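Local atomic coordinates of multi-copper Oxidase CueO (Ochrobactrum, PDB entry 6EVG), a protein that is a laccase-like multi-copper oxidase, active towards lignin model compounds and lignosulfonate, that probably oxidises phenolic substrates. Residues F436-A441 with V474-E479; G279-L284 with L298-V303. All blocks are in the same frame, centred on the assembly; numbering follows the deposited sequence.

Contact 1 (F436-A441 with V474-E479); sequences FHIHGA and VHFDRE. With EDO (1,2-ethanediol), chain C.
Gly440 closes a His-X-His-Gly motif of the multicopper oxidase family, and it and the next residue, Ala441, pack against Phe476 and Arg478, which follow on from strand 469-475 of another sheet. In laccases the histidines of such motifs bind the trinuclear copper cluster. Here His437 NE2 is hydrogen-bonded to His91 and His439 NE2 to His489, in a histidine cluster consistent with that site; the copper seen is held by His434, Cys490 and His495. His439 ND1 donates to O1 of a bound ethanediol at 2.8 Å. Phe476 is the centre of an inverse gamma turn, and two residues on, Arg478 lies over the glycine. Its guanidinium lies on the Gly440-Ala441 peptide, with Gly440 C 3.5 Å above its plane and over its centre. A bend at chi3 (-91°) turns NE over Gly440, and NH2 reaches within 3.3 Å of Ala441 C. The same Arg478 NH2 meets Asp477 OD1 at 2.9 Å in a nearly straight salt bridge (164°), on the syn lone pair. It also bonds Ser442 OG. No direct hydrogen bond joins the two segments; two waters do so. One donates to Gly440 O and Arg478 O, both at 2.7 Å. The other accepts from Arg478 NH1 and donates to Ala441 O. The rest is mainly apolar packing. Ala441 CB touches Val474 CG1 and Phe476 CD1. Ile438 CD1 reaches Phe476 CE1 at 4.1 Å, the two side chains crossing at about a right angle. An alanine in place of Arg478 would probably leave Asp477 without its salt-bridge mate and the glycine peptide without its cover. The turn after the motif is thus held by a guanidinium lying over the peptide, by waters and by apolar packing, and the buried charge of Arg478 is probably balanced in large part by Asp477.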
# COMPACT_ATOMS: atom_id res chain seq x y z
N PHE A 436 2.24 6.37 -8.13
CA PHE A 436 1.12 7.28 -8.01
C PHE A 436 0.07 6.71 -7.07
O PHE A 436 -0.36 5.58 -7.28
CB PHE A 436 0.49 7.46 -9.39
CG PHE A 436 -0.77 8.27 -9.41
CD1 PHE A 436 -0.70 9.66 -9.38
CD2 PHE A 436 -2.01 7.71 -9.51
CE1 PHE A 436 -1.88 10.40 -9.44
CE2 PHE A 436 -3.15 8.42 -9.56
CZ PHE A 436 -3.09 9.82 -9.50
N HIS A 437 -0.44 7.52 -6.13
CA HIS A 437 -1.60 7.13 -5.33
C HIS A 437 -2.58 8.29 -5.27
O HIS A 437 -2.18 9.44 -5.07
CB HIS A 437 -1.19 6.70 -3.89
CG HIS A 437 -2.34 6.45 -2.94
ND1 HIS A 437 -3.40 5.61 -3.27
CD2 HIS A 437 -2.59 6.88 -1.68
CE1 HIS A 437 -4.26 5.60 -2.23
NE2 HIS A 437 -3.78 6.33 -1.26
N ILE A 438 -3.86 7.96 -5.49
CA ILE A 438 -4.95 8.93 -5.31
C ILE A 438 -5.83 8.47 -4.16
O ILE A 438 -6.24 7.31 -4.09
CB ILE A 438 -5.72 9.15 -6.62
CG1 ILE A 438 -6.73 10.29 -6.46
CG2 ILE A 438 -6.37 7.90 -7.17
CD1 ILE A 438 -7.19 10.91 -7.79
N HIS A 439 -6.12 9.39 -3.26
CA HIS A 439 -7.09 9.19 -2.18
C HIS A 439 -8.50 9.50 -2.68
O HIS A 439 -8.69 10.49 -3.39
CB HIS A 439 -6.83 10.10 -0.99
CG HIS A 439 -5.47 10.03 -0.40
ND1 HIS A 439 -5.27 10.33 0.94
CD2 HIS A 439 -4.25 9.70 -0.88
CE1 HIS A 439 -3.98 10.21 1.21
NE2 HIS A 439 -3.34 9.83 0.12
N GLY A 440 -9.48 8.70 -2.26
CA GLY A 440 -10.86 9.09 -2.53
C GLY A 440 -11.38 8.89 -3.93
O GLY A 440 -12.46 9.36 -4.25
N ALA A 441 -10.63 8.15 -4.75
CA ALA A 441 -11.01 7.85 -6.11
C ALA A 441 -10.36 6.50 -6.49
O ALA A 441 -9.50 5.99 -5.75
CB ALA A 441 -10.60 8.93 -7.05
N VAL A 474 -9.85 7.70 -14.30
CA VAL A 474 -10.19 7.94 -12.87
C VAL A 474 -11.68 8.16 -12.71
O VAL A 474 -12.29 8.92 -13.50
CB VAL A 474 -9.43 9.17 -12.36
CG1 VAL A 474 -9.62 9.33 -10.86
CG2 VAL A 474 -7.95 9.15 -12.71
N HIS A 475 -12.25 7.55 -11.68
CA HIS A 475 -13.63 7.70 -11.31
C HIS A 475 -13.70 8.40 -9.94
O HIS A 475 -13.21 7.85 -8.95
CB HIS A 475 -14.35 6.36 -11.27
CG HIS A 475 -15.83 6.46 -11.14
ND1 HIS A 475 -16.56 5.51 -10.52
CD2 HIS A 475 -16.70 7.39 -11.58
CE1 HIS A 475 -17.84 5.83 -10.58
NE2 HIS A 475 -17.96 6.97 -11.26
N PHE A 476 -14.31 9.58 -9.90
CA PHE A 476 -14.35 10.43 -8.69
C PHE A 476 -15.61 10.15 -7.91
O PHE A 476 -16.53 10.98 -7.85
CB PHE A 476 -14.23 11.89 -9.08
CG PHE A 476 -12.88 12.22 -9.59
CD1 PHE A 476 -11.83 12.50 -8.72
CD2 PHE A 476 -12.61 12.22 -10.96
CE1 PHE A 476 -10.59 12.80 -9.21
CE2 PHE A 476 -11.36 12.51 -11.41
CZ PHE A 476 -10.34 12.78 -10.56
N ASP A 477 -15.70 8.96 -7.32
CA ASP A 477 -16.97 8.51 -6.74
C ASP A 477 -17.21 8.91 -5.30
O ASP A 477 -18.30 8.65 -4.77
CB ASP A 477 -17.15 6.99 -6.89
CG ASP A 477 -16.03 6.21 -6.18
OD1 ASP A 477 -14.77 6.36 -6.39
OD2 ASP A 477 -16.40 5.41 -5.31
N ARG A 478 -16.25 9.54 -4.63
CA ARG A 478 -16.40 9.94 -3.23
C ARG A 478 -16.26 11.46 -3.06
O ARG A 478 -15.48 12.11 -3.76
CB ARG A 478 -15.36 9.22 -2.38
CG ARG A 478 -15.76 7.77 -2.13
CD ARG A 478 -14.54 6.97 -1.91
NE ARG A 478 -14.04 6.43 -3.14
CZ ARG A 478 -12.91 5.72 -3.36
NH1 ARG A 478 -11.95 5.48 -2.49
NH2 ARG A 478 -12.78 5.28 -4.58
N GLU A 479 -17.03 11.99 -2.13
CA GLU A 479 -17.08 13.45 -1.94
C GLU A 479 -15.94 13.97 -1.10
O GLU A 479 -15.63 13.42 -0.02
CB GLU A 479 -18.38 13.85 -1.29
CG GLU A 479 -18.53 15.36 -1.13
CD GLU A 479 -19.96 15.73 -0.89
OE1 GLU A 479 -20.50 15.56 0.24
OE2 GLU A 479 -20.60 16.21 -1.84
C1 EDO C . -7.78 12.18 3.00
O1 EDO C . -7.68 11.10 2.06
C2 EDO C . -6.55 12.95 3.26
O2 EDO C . -5.44 12.07 3.52
O HOH W 1 -13.79 11.23 -5.74
O HOH W 2 -9.73 3.81 -3.77

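Contact 2 (G279-L284 with L298-V303); sequences GEATDL and LMRFVV
Asp283 and Arg300 form a salt bridge across two antiparallel strands. Arg300 NH1 donates to Asp283 OD1 at 2.9 Å, with an N-H...O angle of 163°. The acceptor lies in the guanidinium plane, but the donor stands above the carboxylate plane, and the two planes are 48° apart. Arg300 is extended from CG to NE, and its CG and CB also pass close to OD1. Backbone bonds run beside this pair. Phe301 N gives a bond of 2.8 Å to Thr282 O, and Thr282 N returns one to Phe301 O. Leu284 N bonds Met299 O. Leu284 O takes Leu298 N at 2.8 Å and, weakly, Met299 N at 3.4 Å, so that two residues face one in a classic beta bulge. Ala281 CB lies over one face of the guanidinium, 3.3 Å from Arg300 NH2. On the other side of the sheet, Leu284 CB packs on Met299 CG at 3.8 Å and comes to the edge of the Phe301 ring at CE2. Met299 CG lies between its backbone N and carbonyl carbon (chi1 64°), against Leu284. Leu298 CD1 meets Leu284 CD2 at 4.0 Å. Before strand 282-287 begins, a water links Gly279 O to Val303 N. Strands 282-287 and 295-303 make a beta hairpin inside a mixed sheet, flanked by strands 233-237 and 212-215, as expected of a cupredoxin-like domain.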
# COMPACT_ATOMS: atom_id res chain seq x y z
N GLY A 279 4.75 -30.18 -2.40
CA GLY A 279 5.48 -30.37 -1.17
C GLY A 279 6.92 -29.85 -1.05
O GLY A 279 7.52 -29.97 0.02
N GLU A 280 7.46 -29.24 -2.08
CA GLU A 280 8.84 -28.73 -2.04
C GLU A 280 8.95 -27.31 -1.40
O GLU A 280 8.11 -26.41 -1.77
CB GLU A 280 9.39 -28.65 -3.47
CG GLU A 280 9.40 -30.00 -4.19
CD GLU A 280 10.32 -31.06 -3.52
OE1 GLU A 280 11.25 -30.67 -2.77
OE2 GLU A 280 10.14 -32.29 -3.74
N ALA A 281 9.96 -27.11 -0.48
CA ALA A 281 10.26 -25.79 0.08
C ALA A 281 10.74 -24.85 -0.98
O ALA A 281 11.32 -25.28 -1.97
CB ALA A 281 11.29 -25.83 1.17
N THR A 282 10.46 -23.54 -0.80
CA THR A 282 10.83 -22.58 -1.81
C THR A 282 10.99 -21.24 -1.15
O THR A 282 10.32 -20.95 -0.15
CB THR A 282 9.83 -22.51 -2.97
OG1 THR A 282 10.31 -21.64 -4.00
CG2 THR A 282 8.47 -22.15 -2.56
N ASP A 283 11.88 -20.42 -1.72
CA ASP A 283 12.15 -19.08 -1.17
C ASP A 283 11.48 -18.00 -2.00
O ASP A 283 11.45 -18.07 -3.22
CB ASP A 283 13.66 -18.83 -1.13
CG ASP A 283 14.37 -19.78 -0.18
OD1 ASP A 283 13.85 -20.11 0.87
OD2 ASP A 283 15.49 -20.23 -0.52
N LEU A 284 10.96 -16.98 -1.33
CA LEU A 284 10.51 -15.75 -2.00
C LEU A 284 11.69 -14.82 -2.10
O LEU A 284 12.38 -14.56 -1.10
CB LEU A 284 9.39 -15.10 -1.18
CG LEU A 284 8.67 -13.94 -1.84
CD1 LEU A 284 7.79 -14.39 -3.00
CD2 LEU A 284 7.81 -13.18 -0.81
N LEU A 298 13.80 -12.84 0.65
CA LEU A 298 12.76 -12.29 1.51
C LEU A 298 12.34 -13.24 2.62
O LEU A 298 12.31 -12.87 3.78
CB LEU A 298 11.53 -11.87 0.69
CG LEU A 298 11.71 -10.55 -0.08
CD1 LEU A 298 10.66 -10.41 -1.16
CD2 LEU A 298 11.55 -9.37 0.90
N MET A 299 11.94 -14.47 2.26
CA MET A 299 11.43 -15.42 3.22
C MET A 299 11.40 -16.81 2.62
O MET A 299 11.61 -16.95 1.40
CB MET A 299 10.01 -15.02 3.70
CG MET A 299 8.99 -15.06 2.60
SD MET A 299 7.30 -14.77 3.16
CE MET A 299 6.98 -16.22 4.11
N ARG A 300 11.17 -17.81 3.46
CA ARG A 300 11.07 -19.20 3.02
C ARG A 300 9.71 -19.77 3.32
O ARG A 300 9.16 -19.47 4.37
CB ARG A 300 12.18 -20.01 3.70
CG ARG A 300 12.22 -21.50 3.23
CD ARG A 300 13.51 -22.14 3.66
NE ARG A 300 13.74 -23.46 3.14
CZ ARG A 300 14.17 -23.82 1.91
NH1 ARG A 300 14.27 -22.97 0.92
NH2 ARG A 300 14.44 -25.11 1.66
N PHE A 301 9.20 -20.60 2.43
CA PHE A 301 7.99 -21.39 2.64
C PHE A 301 8.41 -22.86 2.74
O PHE A 301 9.13 -23.38 1.87
CB PHE A 301 7.04 -21.26 1.45
CG PHE A 301 6.47 -19.90 1.30
CD1 PHE A 301 5.34 -19.53 2.02
CD2 PHE A 301 7.02 -18.97 0.47
CE1 PHE A 301 4.78 -18.30 1.88
CE2 PHE A 301 6.46 -17.67 0.36
CZ PHE A 301 5.34 -17.37 1.06
N VAL A 302 7.93 -23.54 3.76
CA VAL A 302 8.11 -24.96 3.96
C VAL A 302 6.73 -25.63 4.06
O VAL A 302 5.86 -25.10 4.67
CB VAL A 302 8.97 -25.24 5.18
CG1 VAL A 302 10.37 -24.65 5.07
CG2 VAL A 302 8.31 -24.88 6.45
N VAL A 303 6.57 -26.75 3.40
CA VAL A 303 5.31 -27.47 3.41
C VAL A 303 5.20 -28.36 4.62
O VAL A 303 6.12 -29.09 4.87
CB VAL A 303 5.10 -28.27 2.13
CG1 VAL A 303 3.77 -28.96 2.10
CG2 VAL A 303 5.21 -27.33 0.94
O HOH W 3 8.77 -28.03 2.09

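Contact 1 is buried and contact 2 only partly so. They lie on opposite sides of the chain's centre, with centres 37 Å apart and nearest atoms about 20 Å apart, and share no strand. Contact 2 joins neighbouring strands of one sheet, so direct backbone bonds carry it. Contact 1 joins the turns that follow strands of two different sheets, and waters do that bridging. Each has an arginine-aspartate salt bridge. In 279-284 with 298-303 it spans the two strands on a partly exposed face; in 436-441 with 474-479 it lies within one segment. Contact 1 includes histidines of a family copper-binding motif, whereas contact 2 is sheet packing.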